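Local structure of aminoglycoside Nucleotidyltransferase (2")-Ia (Pseudomonas aeruginosa, 5CFS) at residues I136-F141 against A177-R182. The protein confers resistance to kanamycin, gentamicin, tobramycin and related aminoglycosides by adenylating their 2''-hydroxyl group. Sequence-based numbering, arbitrary orientation.
Sequences IIWDYF and AAFRSR. With APC (diphosphomethylphosphonic acid adenosyl ester), chain E; TOY (tobramycin), chain D.
Phe179 reaches from helix 169-183 into the angle between Trp138 and Phe141 of helix 133-146. Its bond to CB already points that way, and with CG anti to the backbone N (chi1 -177°) the ring extends further between them. Its edge is turned to the face of the Trp138 six-membered ring in a T-shaped pair, with planes at 75° and Phe179 CD1 3.6 Å from Trp138 CZ2. Its own face receives Phe141 CB, which sits 3.4 Å from the ring centroid, almost on the ring normal, as a CH-pi contact. The Phe141 ring then turns an edge to the same Phe179 ring in an offset edge-to-face pair, centroids 5.5 Å apart. One face of the Arg182 guanidinium lies over Trp138 CZ2, planes 36° apart. Tyr142 meets the rings of both Trp138 and Phe179, edge-to-face with Phe179. On the side turned away from helix 169-183, Asp139 OD2 accepts a 2.8 Å hydrogen bond from tobramycin N32, and the face of Tyr140 lies under O3' of the nucleotide analogue. Dispersion and aromatic contact between buried rings thus join the C-terminal helix to one lining the substrate site, while the Arg182 charge at the rim is paired with Glu109.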
loop_
_atom_site.group_PDB
_atom_site.type_symbol
_atom_site.label_atom_id
_atom_site.label_comp_id
_atom_site.label_asym_id
_atom_site.label_seq_id
_atom_site.Cartn_x
_atom_site.Cartn_y
_atom_site.Cartn_z
ATOM N N ILE A 136 2.625 -5.571 3.680
ATOM C CA ILE A 136 1.788 -4.750 4.541
ATOM C C ILE A 136 2.292 -4.822 5.968
ATOM O O ILE A 136 2.427 -3.813 6.632
ATOM C CB ILE A 136 0.323 -5.199 4.488
ATOM C CG1 ILE A 136 -0.252 -4.919 3.098
ATOM C CG2 ILE A 136 -0.513 -4.471 5.540
ATOM C CD1 ILE A 136 -1.564 -5.629 2.828
ATOM N N ILE A 137 2.586 -6.032 6.429
ATOM C CA ILE A 137 3.006 -6.236 7.808
ATOM C C ILE A 137 4.426 -5.708 8.035
ATOM O O ILE A 137 4.727 -5.145 9.077
ATOM C CB ILE A 137 2.920 -7.722 8.176
ATOM C CG1 ILE A 137 1.447 -8.156 8.194
ATOM C CG2 ILE A 137 3.567 -7.984 9.526
ATOM C CD1 ILE A 137 1.241 -9.648 8.204
ATOM N N TRP A 138 5.282 -5.890 7.035
ATOM C CA TRP A 138 6.664 -5.402 7.064
ATOM C C TRP A 138 6.731 -3.927 7.458
ATOM O O TRP A 138 7.577 -3.521 8.251
ATOM C CB TRP A 138 7.293 -5.629 5.691
ATOM C CG TRP A 138 8.772 -5.458 5.580
ATOM C CD1 TRP A 138 9.440 -4.393 5.031
ATOM C CD2 TRP A 138 9.774 -6.400 5.971
ATOM N NE1 TRP A 138 10.795 -4.615 5.076
ATOM C CE2 TRP A 138 11.027 -5.840 5.647
ATOM C CE3 TRP A 138 9.737 -7.664 6.572
ATOM C CZ2 TRP A 138 12.227 -6.503 5.895
ATOM C CZ3 TRP A 138 10.935 -8.315 6.819
ATOM C CH2 TRP A 138 12.159 -7.733 6.483
ATOM N N ASP A 139 5.821 -3.116 6.934
ATOM C CA ASP A 139 5.867 -1.692 7.248
ATOM C C ASP A 139 5.549 -1.406 8.711
ATOM O O ASP A 139 6.014 -0.405 9.244
ATOM C CB ASP A 139 4.933 -0.899 6.326
ATOM C CG ASP A 139 5.612 -0.476 5.032
ATOM O OD1 ASP A 139 6.856 -0.584 4.954
ATOM O OD2 ASP A 139 4.906 -0.020 4.104
ATOM N N TYR A 140 4.796 -2.283 9.370
ATOM C CA TYR A 140 4.561 -2.127 10.801
ATOM C C TYR A 140 5.837 -2.366 11.590
ATOM O O TYR A 140 6.006 -1.812 12.670
ATOM C CB TYR A 140 3.468 -3.075 11.300
ATOM C CG TYR A 140 2.074 -2.644 10.914
ATOM C CD1 TYR A 140 1.380 -1.709 11.663
ATOM C CD2 TYR A 140 1.458 -3.175 9.799
ATOM C CE1 TYR A 140 0.105 -1.309 11.297
ATOM C CE2 TYR A 140 0.190 -2.788 9.431
ATOM C CZ TYR A 140 -0.482 -1.866 10.179
ATOM O OH TYR A 140 -1.743 -1.506 9.768
ATOM N N PHE A 141 6.736 -3.196 11.064
ATOM C CA PHE A 141 7.986 -3.455 11.766
ATOM C C PHE A 141 8.855 -2.204 11.793
ATOM O O PHE A 141 9.477 -1.907 12.809
ATOM C CB PHE A 141 8.760 -4.619 11.123
ATOM C CG PHE A 141 8.024 -5.935 11.126
ATOM C CD1 PHE A 141 7.039 -6.218 12.068
ATOM C CD2 PHE A 141 8.337 -6.903 10.187
ATOM C CE1 PHE A 141 6.385 -7.433 12.062
ATOM C CE2 PHE A 141 7.679 -8.126 10.180
ATOM C CZ PHE A 141 6.703 -8.386 11.118
ATOM N N ALA A 177 11.262 -11.937 12.890
ATOM C CA ALA A 177 12.622 -12.392 13.126
ATOM C C ALA A 177 13.524 -12.075 11.937
ATOM O O ALA A 177 14.677 -11.696 12.112
ATOM C CB ALA A 177 12.643 -13.882 13.422
ATOM N N ALA A 178 12.993 -12.215 10.727
ATOM C CA ALA A 178 13.759 -11.892 9.527
ATOM C C ALA A 178 14.062 -10.403 9.475
ATOM O O ALA A 178 15.164 -9.999 9.113
ATOM C CB ALA A 178 13.006 -12.329 8.280
ATOM N N PHE A 179 13.074 -9.585 9.823
ATOM C CA PHE A 179 13.259 -8.133 9.894
ATOM C C PHE A 179 14.354 -7.780 10.896
ATOM O O PHE A 179 15.262 -7.002 10.590
ATOM C CB PHE A 179 11.941 -7.448 10.280
ATOM C CG PHE A 179 12.018 -5.957 10.311
ATOM C CD1 PHE A 179 11.678 -5.209 9.199
ATOM C CD2 PHE A 179 12.422 -5.293 11.457
ATOM C CE1 PHE A 179 11.737 -3.832 9.229
ATOM C CE2 PHE A 179 12.496 -3.919 11.484
ATOM C CZ PHE A 179 12.155 -3.189 10.370
ATOM N N ARG A 180 14.268 -8.354 12.095
ATOM C CA ARG A 180 15.280 -8.105 13.116
ATOM C C ARG A 180 16.671 -8.474 12.612
ATOM O O ARG A 180 17.636 -7.765 12.878
ATOM C CB ARG A 180 14.977 -8.882 14.401
ATOM C CG ARG A 180 13.884 -8.288 15.271
ATOM C CD ARG A 180 13.936 -8.893 16.682
ATOM N NE ARG A 180 13.713 -10.340 16.669
ATOM C CZ ARG A 180 12.525 -10.936 16.755
ATOM N NH1 ARG A 180 11.405 -10.227 16.874
ATOM N NH2 ARG A 180 12.451 -12.261 16.727
ATOM N N SER A 181 16.773 -9.583 11.886
ATOM C CA SER A 181 18.059 -10.049 11.378
ATOM C C SER A 181 18.605 -9.106 10.319
ATOM O O SER A 181 19.812 -8.813 10.285
ATOM C CB SER A 181 17.926 -11.460 10.802
ATOM O OG SER A 181 19.180 -11.930 10.336
ATOM N N ARG A 182 17.718 -8.631 9.451
ATOM C CA ARG A 182 18.108 -7.738 8.372
ATOM C C ARG A 182 18.692 -6.456 8.936
ATOM O O ARG A 182 19.713 -5.968 8.454
ATOM C CB ARG A 182 16.904 -7.424 7.472
ATOM C CG ARG A 182 17.165 -6.367 6.402
ATOM C CD ARG A 182 17.508 -6.981 5.060
ATOM N NE ARG A 182 16.361 -7.667 4.478
ATOM C CZ ARG A 182 15.391 -7.080 3.780
ATOM N NH1 ARG A 182 14.394 -7.812 3.311
ATOM N NH2 ARG A 182 15.404 -5.771 3.547
HETATM P PG APC E . -5.520 4.556 6.943
HETATM O O1G APC E . -6.411 5.302 7.866
HETATM O O2G APC E . -4.525 5.465 6.208
HETATM O O3G APC E . -6.200 3.724 5.922
HETATM P PB APC E . -3.159 3.045 7.519
HETATM O O1B APC E . -2.924 1.643 8.037
HETATM O O2B APC E . -2.926 3.047 5.981
HETATM O O3B APC E . -4.655 3.495 7.764
HETATM P PA APC E . -0.820 5.108 7.407
HETATM O O1A APC E . -0.353 6.432 7.968
HETATM O O2A APC E . -1.280 5.419 5.950
HETATM C C3A APC E . -2.211 4.371 8.280
HETATM O "O5'" APC E . 0.359 4.070 7.309
HETATM C "C5'" APC E . 0.182 2.641 7.300
HETATM C "C4'" APC E . 1.532 1.979 7.431
HETATM O "O4'" APC E . 2.560 2.978 7.643
HETATM C "C3'" APC E . 1.655 1.016 8.606
HETATM O "O3'" APC E . 2.609 0.001 8.322
HETATM C "C2'" APC E . 2.181 1.928 9.707
HETATM O "O2'" APC E . 2.850 1.200 10.725
HETATM C "C1'" APC E . 3.173 2.760 8.901
HETATM N N9 APC E . 3.499 4.044 9.511
HETATM C C8 APC E . 2.626 4.985 9.990
HETATM N N7 APC E . 3.205 6.016 10.559
HETATM C C5 APC E . 4.560 5.731 10.445
HETATM C C6 APC E . 5.709 6.411 10.887
HETATM N N6 APC E . 5.684 7.591 11.514
HETATM N N1 APC E . 6.908 5.833 10.647
HETATM C C2 APC E . 6.941 4.665 9.999
HETATM N N3 APC E . 5.925 3.938 9.529
HETATM C C4 APC E . 4.753 4.524 9.794
HETATM C C11 TOY D . 8.796 2.124 5.050
HETATM O O11 TOY D . 8.114 3.208 4.469
HETATM C C21 TOY D . 9.799 2.697 6.045
HETATM N N21 TOY D . 9.125 3.561 7.027
HETATM C C31 TOY D . 10.867 3.450 5.259
HETATM C C41 TOY D . 11.527 2.564 4.216
HETATM O O41 TOY D . 12.459 3.322 3.444
HETATM C C51 TOY D . 10.464 1.987 3.293
HETATM O O51 TOY D . 9.424 1.337 4.050
HETATM C C61 TOY D . 11.056 0.959 2.351
HETATM N N61 TOY D . 10.081 0.297 1.488
HETATM C C12 TOY D . 4.387 4.456 3.187
HETATM N N12 TOY D . 2.962 4.672 2.891
HETATM C C22 TOY D . 4.827 3.069 2.730
HETATM C C32 TOY D . 6.329 2.883 2.961
HETATM N N32 TOY D . 6.720 1.514 2.596
HETATM C C42 TOY D . 6.680 3.131 4.427
HETATM C C52 TOY D . 6.163 4.463 4.949
HETATM O O52 TOY D . 6.392 4.517 6.354
HETATM C C62 TOY D . 4.672 4.576 4.678
HETATM O O62 TOY D . 4.244 5.867 5.134
HETATM C C13 TOY D . 3.823 5.929 6.469
HETATM C C23 TOY D . 2.365 6.365 6.478
HETATM O O23 TOY D . 1.599 5.476 5.673
HETATM C C33 TOY D . 2.239 7.786 5.933
HETATM N N33 TOY D . 0.834 8.226 5.941
HETATM C C43 TOY D . 3.115 8.694 6.788
HETATM O O43 TOY D . 3.030 10.023 6.293
HETATM C C53 TOY D . 4.552 8.189 6.691
HETATM O O53 TOY D . 4.630 6.843 7.188
HETATM C C63 TOY D . 5.524 9.001 7.506
HETATM O O63 TOY D . 6.833 8.448 7.434
#